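Local coordinates for protein prolyl oligopeptidase (Novosphingobium capsulatum, PDB 1YR2) that probably hydrolyses, as a serine endopeptidase of the S9A family, oligopeptides on the C-terminal side of proline and, less readily, of alanine, at residues 63-68 against 604-609; 496-501 against 614-619; 574-579 against 618-623. One frame throughout, in Å; residues are numbered along the deposited sequence.

Contact 1: residues 63-68 against 604-609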
loop_
_atom_site.group_PDB
_atom_site.type_symbol
_atom_site.label_atom_id
_atom_site.label_comp_id
_atom_site.label_asym_id
_atom_site.label_seq_id
_atom_site.Cartn_x
_atom_site.Cartn_y
_atom_site.Cartn_z
ATOM N N TRP A 63 6.776 16.756 -31.743
ATOM C CA TRP A 63 7.801 17.676 -31.207
ATOM C C TRP A 63 7.689 17.901 -29.689
ATOM O O TRP A 63 8.688 18.227 -29.038
ATOM C CB TRP A 63 7.809 18.997 -31.971
ATOM C CG TRP A 63 6.540 19.817 -31.826
ATOM C CD1 TRP A 63 5.442 19.763 -32.611
ATOM C CD2 TRP A 63 6.267 20.799 -30.818
ATOM N NE1 TRP A 63 4.486 20.641 -32.159
ATOM C CE2 TRP A 63 4.973 21.290 -31.050
ATOM C CE3 TRP A 63 6.992 21.323 -29.750
ATOM C CZ2 TRP A 63 4.390 22.281 -30.248
ATOM C CZ3 TRP A 63 6.411 22.314 -28.955
ATOM C CH2 TRP A 63 5.129 22.770 -29.204
ATOM N N LEU A 64 6.489 17.729 -29.137
ATOM C CA LEU A 64 6.260 17.863 -27.694
ATOM C C LEU A 64 6.828 16.681 -26.883
ATOM O O LEU A 64 6.823 16.700 -25.641
ATOM C CB LEU A 64 4.782 18.082 -27.394
ATOM C CG LEU A 64 4.297 19.517 -27.536
ATOM C CD1 LEU A 64 2.795 19.504 -27.504
ATOM C CD2 LEU A 64 4.823 20.399 -26.466
ATOM N N GLU A 65 7.387 15.692 -27.575
ATOM C CA GLU A 65 8.093 14.611 -26.915
ATOM C C GLU A 65 9.527 15.007 -26.489
ATOM O O GLU A 65 10.146 14.294 -25.712
ATOM C CB GLU A 65 8.161 13.363 -27.805
ATOM C CG GLU A 65 6.798 12.695 -28.100
ATOM C CD GLU A 65 6.895 11.510 -29.067
ATOM O OE1 GLU A 65 8.022 11.086 -29.428
ATOM O OE2 GLU A 65 5.838 11.000 -29.473
ATOM N N ALA A 66 10.060 16.104 -27.016
ATOM C CA ALA A 66 11.435 16.496 -26.706
ATOM C C ALA A 66 11.566 16.960 -25.263
ATOM O O ALA A 66 10.603 17.436 -24.654
ATOM C CB ALA A 66 11.938 17.570 -27.646
ATOM N N ASP A 67 12.774 16.768 -24.708
ATOM C CA ASP A 67 13.055 17.113 -23.302
ATOM C C ASP A 67 12.933 18.645 -23.055
ATOM O O ASP A 67 13.619 19.446 -23.673
ATOM C CB ASP A 67 14.473 16.590 -22.957
ATOM C CG ASP A 67 14.717 16.461 -21.489
ATOM O OD1 ASP A 67 14.563 17.454 -20.741
ATOM O OD2 ASP A 67 15.075 15.370 -20.986
ATOM N N VAL A 68 12.089 19.037 -22.107
ATOM C CA VAL A 68 11.870 20.432 -21.783
ATOM C C VAL A 68 13.163 21.137 -21.351
ATOM O O VAL A 68 13.269 22.337 -21.498
ATOM C CB VAL A 68 10.806 20.593 -20.674
ATOM C CG1 VAL A 68 11.378 20.257 -19.317
ATOM C CG2 VAL A 68 10.211 21.979 -20.695
ATOM N N MET A 604 -0.420 5.333 -26.794
ATOM C CA MET A 604 -0.275 3.889 -26.636
ATOM C C MET A 604 0.336 3.240 -27.857
ATOM O O MET A 604 0.564 2.027 -27.865
ATOM C CB MET A 604 -1.655 3.291 -26.369
ATOM C CG MET A 604 -2.234 3.669 -25.022
ATOM S SD MET A 604 -1.212 3.165 -23.619
ATOM C CE MET A 604 -1.120 1.418 -23.819
ATOM N N LEU A 605 0.601 4.027 -28.896
ATOM C CA LEU A 605 1.316 3.531 -30.054
ATOM C C LEU A 605 2.820 3.716 -29.913
ATOM O O LEU A 605 3.571 3.034 -30.614
ATOM C CB LEU A 605 0.827 4.199 -31.350
ATOM C CG LEU A 605 -0.662 4.104 -31.624
ATOM C CD1 LEU A 605 -0.945 4.717 -33.033
ATOM C CD2 LEU A 605 -1.112 2.699 -31.527
ATOM N N ARG A 606 3.234 4.641 -29.028
ATOM C CA ARG A 606 4.636 4.993 -28.873
ATOM C C ARG A 606 5.176 4.831 -27.437
ATOM O O ARG A 606 6.286 5.277 -27.138
ATOM C CB ARG A 606 4.843 6.436 -29.357
ATOM C CG ARG A 606 4.708 6.596 -30.854
ATOM C CD ARG A 606 4.823 8.030 -31.323
ATOM N NE ARG A 606 6.136 8.614 -31.018
ATOM C CZ ARG A 606 7.254 8.321 -31.654
ATOM N NH1 ARG A 606 7.290 7.439 -32.635
ATOM N NH2 ARG A 606 8.369 8.917 -31.310
ATOM N N PHE A 607 4.427 4.191 -26.557
ATOM C CA PHE A 607 4.799 4.125 -25.123
ATOM C C PHE A 607 6.130 3.405 -24.902
ATOM O O PHE A 607 6.919 3.774 -24.020
ATOM C CB PHE A 607 3.709 3.441 -24.296
ATOM C CG PHE A 607 3.610 1.973 -24.539
ATOM C CD1 PHE A 607 4.422 1.104 -23.848
ATOM C CD2 PHE A 607 2.705 1.448 -25.441
ATOM C CE1 PHE A 607 4.361 -0.240 -24.063
ATOM C CE2 PHE A 607 2.652 0.112 -25.657
ATOM C CZ PHE A 607 3.516 -0.737 -24.981
ATOM N N ASP A 608 6.414 2.451 -25.762
ATOM C CA ASP A 608 7.647 1.685 -25.663
ATOM C C ASP A 608 8.895 2.347 -26.272
ATOM O O ASP A 608 9.968 1.748 -26.256
ATOM C CB ASP A 608 7.441 0.295 -26.221
ATOM C CG ASP A 608 7.319 0.272 -27.730
ATOM O OD1 ASP A 608 6.845 1.262 -28.360
ATOM O OD2 ASP A 608 7.625 -0.754 -28.352
ATOM N N GLN A 609 8.755 3.570 -26.781
ATOM C CA GLN A 609 9.868 4.334 -27.335
ATOM C C GLN A 609 10.579 5.134 -26.270
ATOM O O GLN A 609 11.558 5.794 -26.564
ATOM C CB GLN A 609 9.390 5.348 -28.385
ATOM C CG GLN A 609 8.421 4.794 -29.439
ATOM C CD GLN A 609 9.091 4.285 -30.686
ATOM O OE1 GLN A 609 10.304 4.284 -30.785
ATOM N NE2 GLN A 609 8.289 3.864 -31.656
#
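Glu65 OE2 is gripped by two cationic groups: it accepts a hydrogen bond from Arg606 NE at 2.9 Å and also forms a salt bridge with Lys668 of helix 664-675. The second oxygen is held as well, since Arg606 NH2 donates to Glu65 OE1 over 2.9 Å in the straighter of the two bonds (165°). The result is a two-toothed, side-on salt bridge in which NE and one terminal nitrogen each find their own carboxylate oxygen, both of them using the syn lone pair. The carboxylate and guanidinium planes lie only 13° apart, as suits this pairing, although the OE2 partner sits somewhat tilted from the guanidinium plane.

Each side chain sends its group far across a gap between backbones, the nearest CA atoms being 10.4 Å apart (Glu65 to Arg606). Glu65 does so by staying extended beyond CG. Arg606 instead bends at chi3 (62°), which turns the NE edge of its head toward the acid. Gln609, three residues further on, lays its CG 4.2 Å above the centre of the guanidinium plane, covering one face with an aliphatic carbon while the edge stays engaged with the carboxylate.

Long, flexible charged residues suit this surface contact, for the two loops are too far apart for short side chains to meet. One loop precedes helix 72-89 and the other follows strand 594-598. As in other prolyl oligopeptidases, the N-terminal region thus packs against the hydrolase domain rather than the propeller. Asp59 adds a long, weak ion pair to Arg606 NE. With Arg606 and Lys668 both on its carboxylate, the two cations probably favour the ionised form of Glu65, and the electrostatic tie joins parts of the chain more than 500 residues apart.

Contact 2: residues 496-501 against 614-619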
loop_
_atom_site.group_PDB
_atom_site.type_symbol
_atom_site.label_atom_id
_atom_site.label_comp_id
_atom_site.label_asym_id
_atom_site.label_seq_id
_atom_site.Cartn_x
_atom_site.Cartn_y
_atom_site.Cartn_z
ATOM N N GLY A 496 -6.546 -0.450 -12.721
ATOM C CA GLY A 496 -6.957 -1.475 -13.663
ATOM C C GLY A 496 -5.806 -1.985 -14.514
ATOM O O GLY A 496 -5.763 -1.793 -15.737
ATOM N N GLY A 497 -4.862 -2.640 -13.870
ATOM C CA GLY A 497 -3.684 -3.137 -14.581
ATOM C C GLY A 497 -2.572 -3.619 -13.712
ATOM O O GLY A 497 -2.573 -3.405 -12.491
ATOM N N PHE A 498 -1.672 -4.395 -14.316
ATOM C CA PHE A 498 -0.385 -4.734 -13.686
ATOM C C PHE A 498 -0.490 -5.499 -12.370
ATOM O O PHE A 498 0.422 -5.487 -11.547
ATOM C CB PHE A 498 0.457 -3.455 -13.550
ATOM C CG PHE A 498 0.778 -2.814 -14.913
ATOM C CD1 PHE A 498 1.865 -3.275 -15.677
ATOM C CD2 PHE A 498 -0.049 -1.851 -15.463
ATOM C CE1 PHE A 498 2.102 -2.767 -16.938
ATOM C CE2 PHE A 498 0.202 -1.340 -16.726
ATOM C CZ PHE A 498 1.298 -1.763 -17.435
ATOM N N ASN A 499 -1.581 -6.237 -12.210
ATOM C CA ASN A 499 -1.793 -7.044 -11.025
ATOM C C ASN A 499 -1.913 -6.263 -9.716
ATOM O O ASN A 499 -1.816 -6.836 -8.612
ATOM C CB ASN A 499 -0.676 -8.098 -10.935
ATOM C CG ASN A 499 -1.111 -9.323 -10.201
ATOM O OD1 ASN A 499 -2.249 -9.753 -10.337
ATOM N ND2 ASN A 499 -0.225 -9.851 -9.350
ATOM N N VAL A 500 -2.144 -4.962 -9.822
ATOM C CA VAL A 500 -2.303 -4.096 -8.670
ATOM C C VAL A 500 -3.666 -4.329 -8.022
ATOM O O VAL A 500 -4.722 -4.221 -8.677
ATOM C CB VAL A 500 -2.099 -2.632 -9.056
ATOM C CG1 VAL A 500 -2.344 -1.693 -7.885
ATOM C CG2 VAL A 500 -0.713 -2.445 -9.608
ATOM N N ALA A 501 -3.634 -4.683 -6.741
ATOM C CA ALA A 501 -4.868 -4.913 -5.982
ATOM C C ALA A 501 -5.208 -3.693 -5.177
ATOM O O ALA A 501 -4.487 -3.389 -4.248
ATOM C CB ALA A 501 -4.684 -6.081 -5.055
ATOM N N ARG A 614 9.104 0.310 -22.340
ATOM C CA ARG A 614 9.227 -1.015 -22.973
ATOM C C ARG A 614 8.885 -2.182 -22.026
ATOM O O ARG A 614 8.441 -3.262 -22.463
ATOM C CB ARG A 614 10.608 -1.178 -23.594
ATOM C CG ARG A 614 10.769 -2.420 -24.484
ATOM C CD ARG A 614 9.715 -2.649 -25.596
ATOM N NE ARG A 614 9.944 -3.914 -26.311
ATOM C CZ ARG A 614 9.438 -4.210 -27.504
ATOM N NH1 ARG A 614 8.648 -3.342 -28.127
ATOM N NH2 ARG A 614 9.725 -5.396 -28.074
ATOM N N TYR A 615 9.016 -1.985 -20.726
ATOM C CA TYR A 615 8.647 -3.005 -19.742
ATOM C C TYR A 615 7.113 -3.197 -19.677
ATOM O O TYR A 615 6.638 -4.208 -19.227
ATOM C CB TYR A 615 9.259 -2.688 -18.337
ATOM C CG TYR A 615 10.728 -2.969 -18.293
ATOM C CD1 TYR A 615 11.173 -4.276 -18.229
ATOM C CD2 TYR A 615 11.677 -1.954 -18.416
ATOM C CE1 TYR A 615 12.475 -4.575 -18.249
ATOM C CE2 TYR A 615 13.027 -2.252 -18.430
ATOM C CZ TYR A 615 13.416 -3.584 -18.366
ATOM O OH TYR A 615 14.752 -3.976 -18.359
ATOM N N TRP A 616 6.348 -2.252 -20.169
ATOM C CA TRP A 616 4.891 -2.353 -20.074
ATOM C C TRP A 616 4.234 -3.213 -21.138
ATOM O O TRP A 616 3.020 -3.376 -21.087
ATOM C CB TRP A 616 4.270 -0.971 -20.139
ATOM C CG TRP A 616 4.760 -0.082 -19.088
ATOM C CD1 TRP A 616 5.267 -0.419 -17.872
ATOM C CD2 TRP A 616 4.797 1.326 -19.167
ATOM N NE1 TRP A 616 5.629 0.718 -17.184
ATOM C CE2 TRP A 616 5.348 1.804 -17.961
ATOM C CE3 TRP A 616 4.432 2.250 -20.150
ATOM C CZ2 TRP A 616 5.549 3.149 -17.722
ATOM C CZ3 TRP A 616 4.653 3.616 -19.900
ATOM C CH2 TRP A 616 5.186 4.038 -18.716
ATOM N N VAL A 617 5.011 -3.711 -22.103
ATOM C CA VAL A 617 4.492 -4.611 -23.119
ATOM C C VAL A 617 3.830 -5.836 -22.541
ATOM O O VAL A 617 2.944 -6.386 -23.173
ATOM C CB VAL A 617 5.552 -5.037 -24.173
ATOM C CG1 VAL A 617 6.066 -3.832 -24.984
ATOM C CG2 VAL A 617 6.686 -5.860 -23.557
ATOM N N ASP A 618 4.195 -6.255 -21.331
ATOM C CA ASP A 618 3.566 -7.444 -20.724
ATOM C C ASP A 618 2.077 -7.265 -20.478
ATOM O O ASP A 618 1.305 -8.226 -20.553
ATOM C CB ASP A 618 4.248 -7.836 -19.393
ATOM C CG ASP A 618 5.285 -8.965 -19.552
ATOM O OD1 ASP A 618 5.570 -9.497 -20.672
ATOM O OD2 ASP A 618 5.964 -9.315 -18.571
ATOM N N ASP A 619 1.641 -6.033 -20.210
ATOM C CA ASP A 619 0.211 -5.787 -20.124
ATOM C C ASP A 619 -0.372 -5.219 -21.404
ATOM O O ASP A 619 -1.538 -5.458 -21.703
ATOM C CB ASP A 619 -0.091 -4.759 -19.036
ATOM C CG ASP A 619 -0.493 -5.412 -17.725
ATOM O OD1 ASP A 619 0.181 -6.392 -17.314
ATOM O OD2 ASP A 619 -1.486 -5.022 -17.077
#
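Gly497 opens a type I' beta turn that runs to Val500, in the loop following strand 490-493 of the alpha/beta-hydrolase domain, and its C lies 3.8 Å from Asp619 OD2. Glycine suits this place because a CB would be crowded by the ring of the next residue.

Phe498 carries the contact. Its backbone N donates to Asp619 OD2 at 2.8 Å, approaching from above the carboxylate plane. The side chain folds back over the same acid: with chi1 at -62° CG stands beside the backbone N, and the ring lies stacked on the carboxylate, their planes 7° apart. Asp619 CB makes a CH-pi contact with that ring, 3.9 Å from the Phe498 centroid. Asp619 is thus held by its polar end and its methylene together, while His536 binds its other oxygen.

Asn499 and Val500 complete the turn, closed by Val500 N bonding to Gly497 O; the left-handed backbone angles at Asn499 are readily tolerated by asparagine. In related prolyl oligopeptidases the equivalents of Phe498 and Trp616 line the proline pocket, and the pairing here is consistent with that. The two rings meet obliquely, planes at 71°, with Phe498 CE1 4.1 Å from Trp616 CD1.

Contact 3: residues 574-579 against 618-623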
loop_
_atom_site.group_PDB
_atom_site.type_symbol
_atom_site.label_atom_id
_atom_site.label_comp_id
_atom_site.label_asym_id
_atom_site.label_seq_id
_atom_site.Cartn_x
_atom_site.Cartn_y
_atom_site.Cartn_z
ATOM N N GLY A 574 -4.136 7.657 -12.194
ATOM C CA GLY A 574 -2.732 8.000 -12.436
ATOM C C GLY A 574 -1.925 6.877 -13.101
ATOM O O GLY A 574 -2.111 5.693 -12.776
ATOM N N SER A 575 -1.078 7.240 -14.077
ATOM C CA SER A 575 -0.151 6.343 -14.780
ATOM C C SER A 575 -0.975 5.417 -15.739
ATOM O O SER A 575 -1.626 5.890 -16.686
ATOM C CB SER A 575 0.749 5.571 -13.798
ATOM O OG SER A 575 1.573 6.460 -13.061
ATOM N N ASN A 576 -0.925 4.133 -15.525
ATOM C CA ASN A 576 -1.935 3.234 -16.126
ATOM C C ASN A 576 -3.366 3.671 -15.809
ATOM O O ASN A 576 -4.273 3.501 -16.631
ATOM C CB ASN A 576 -1.658 1.788 -15.730
ATOM C CG ASN A 576 -2.716 0.833 -16.221
ATOM O OD1 ASN A 576 -2.800 0.518 -17.441
ATOM N ND2 ASN A 576 -3.550 0.358 -15.299
ATOM N N GLY A 577 -3.580 4.231 -14.627
ATOM C CA GLY A 577 -4.831 4.850 -14.259
ATOM C C GLY A 577 -5.112 6.128 -15.026
ATOM O O GLY A 577 -6.250 6.499 -15.207
ATOM N N GLY A 578 -4.089 6.856 -15.471
ATOM C CA GLY A 578 -4.313 7.980 -16.367
ATOM C C GLY A 578 -4.720 7.574 -17.790
ATOM O O GLY A 578 -5.558 8.190 -18.411
ATOM N N LEU A 579 -4.173 6.482 -18.277
ATOM C CA LEU A 579 -4.642 5.866 -19.530
ATOM C C LEU A 579 -6.151 5.540 -19.396
ATOM O O LEU A 579 -6.930 5.835 -20.284
ATOM C CB LEU A 579 -3.828 4.579 -19.765
ATOM C CG LEU A 579 -4.469 3.586 -20.681
ATOM C CD1 LEU A 579 -4.559 4.198 -22.040
ATOM C CD2 LEU A 579 -3.618 2.353 -20.717
ATOM N N ASP A 618 4.195 -6.255 -21.331
ATOM C CA ASP A 618 3.566 -7.444 -20.724
ATOM C C ASP A 618 2.077 -7.265 -20.478
ATOM O O ASP A 618 1.305 -8.226 -20.553
ATOM C CB ASP A 618 4.248 -7.836 -19.393
ATOM C CG ASP A 618 5.285 -8.965 -19.552
ATOM O OD1 ASP A 618 5.570 -9.497 -20.672
ATOM O OD2 ASP A 618 5.964 -9.315 -18.571
ATOM N N ASP A 619 1.641 -6.033 -20.210
ATOM C CA ASP A 619 0.211 -5.787 -20.124
ATOM C C ASP A 619 -0.372 -5.219 -21.404
ATOM O O ASP A 619 -1.538 -5.458 -21.703
ATOM C CB ASP A 619 -0.091 -4.759 -19.036
ATOM C CG ASP A 619 -0.493 -5.412 -17.725
ATOM O OD1 ASP A 619 0.181 -6.392 -17.314
ATOM O OD2 ASP A 619 -1.486 -5.022 -17.077
ATOM N N TYR A 620 0.380 -4.378 -22.110
ATOM C CA TYR A 620 -0.184 -3.612 -23.244
ATOM C C TYR A 620 -0.047 -4.240 -24.627
ATOM O O TYR A 620 -0.777 -3.903 -25.558
ATOM C CB TYR A 620 0.489 -2.224 -23.271
ATOM C CG TYR A 620 0.184 -1.322 -22.091
ATOM C CD1 TYR A 620 -0.938 -1.509 -21.279
ATOM C CD2 TYR A 620 1.031 -0.269 -21.777
ATOM C CE1 TYR A 620 -1.248 -0.630 -20.194
ATOM C CE2 TYR A 620 0.749 0.607 -20.715
ATOM C CZ TYR A 620 -0.391 0.427 -19.941
ATOM O OH TYR A 620 -0.633 1.287 -18.914
ATOM N N GLY A 621 0.943 -5.098 -24.764
ATOM C CA GLY A 621 1.278 -5.714 -26.033
ATOM C C GLY A 621 2.370 -4.959 -26.742
ATOM O O GLY A 621 2.951 -4.000 -26.180
ATOM N N TYR A 622 2.613 -5.353 -28.011
ATOM C CA TYR A 622 3.771 -4.890 -28.775
ATOM C C TYR A 622 3.352 -4.077 -29.988
ATOM O O TYR A 622 2.718 -4.636 -30.898
ATOM C CB TYR A 622 4.569 -6.093 -29.261
ATOM C CG TYR A 622 5.152 -6.907 -28.151
ATOM C CD1 TYR A 622 4.395 -7.857 -27.505
ATOM C CD2 TYR A 622 6.436 -6.677 -27.697
ATOM C CE1 TYR A 622 4.914 -8.596 -26.450
ATOM C CE2 TYR A 622 6.961 -7.400 -26.663
ATOM C CZ TYR A 622 6.209 -8.376 -26.043
ATOM O OH TYR A 622 6.703 -9.090 -24.950
ATOM N N PRO A 623 3.616 -2.773 -30.008
ATOM C CA PRO A 623 3.227 -1.937 -31.158
ATOM C C PRO A 623 3.774 -2.334 -32.523
ATOM O O PRO A 623 3.158 -1.951 -33.543
ATOM C CB PRO A 623 3.737 -0.567 -30.792
ATOM C CG PRO A 623 3.770 -0.563 -29.318
ATOM C CD PRO A 623 4.139 -1.947 -28.901
#
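Tyr620 reaches from the end of the short helix 617-620 to the nucleophile elbow of the alpha/beta-hydrolase fold, touching Asn576, the residue after Ser575 within the elbow, and Leu579 further along helix 576-587. The Gly-X-Ser-X-Gly pattern there makes Ser575 the probable nucleophile. It has the strained backbone angles of such an elbow, phi 72°, and closely packed glycines accompany it: a CB on Gly577 would clash with Gly574 N.

From CB, which points at the elbow helix, the tyrosine sets CG beside its own backbone N, and the ring reaches across to that helix. Phe607 packs edge-to-face by the half nearer CB, where Met604 also touches CD2; Phe498, likewise edge-to-face, lies by CE1 and the hydroxyl. CE1 comes within 3.4 Å of Asn576 OD1, which lies at the ring edge. Tyr620 CZ rests 3.8 Å from Leu579 CD2, a methyl that arrives from the opposite direction. An apolar branch fits beside the aromatic carbons, and the hydroxyl lies 3.6 Å from the same CD2.

At the tip, OH donates to the asparagine carbonyl, which satisfies this buried hydroxyl. An amide serves well here because it can accept and donate at once: OD1 also receives Lys544 NZ, while ND2 gives to Gly496 O, so both ends of the group are held and its rotation is fixed. In related prolyl oligopeptidases the equivalent of Tyr620 lines the proline (S1) pocket, so this bond probably positions a pocket wall beside the nucleophile. Gly621, just after the helix, has positive phi, and a CB there would jam against the preceding carbonyl. The bond from Tyr620 OH to Asn576 OD1 is 2.7 Å long and lies in the carbonyl plane on a lone pair, with an angle of 113° at the oxygen.

Overall arrangement
All three contacts lie in the alpha/beta-hydrolase part of the molecule. Contacts 2 and 3 have centres about 6 Å apart and share Asp618 and Asp619, so helix 617-620 meets both the loop after strand 490-493 and the elbow helix 576-587. Contact 1 sits further out, its centre about 14 Å from that of contact 3 and 19 Å from that of contact 2. Along the chain the order is 63-68, 496-501, 574-579, 604-609, then 614-623. Loop 604-609 joins the groups through Asp608 with Arg614 and Met604 on Tyr620; Gly496 O probably bonds Asn576 ND2. The shared helix thus probably brings pocket residues beside the probable nucleophile.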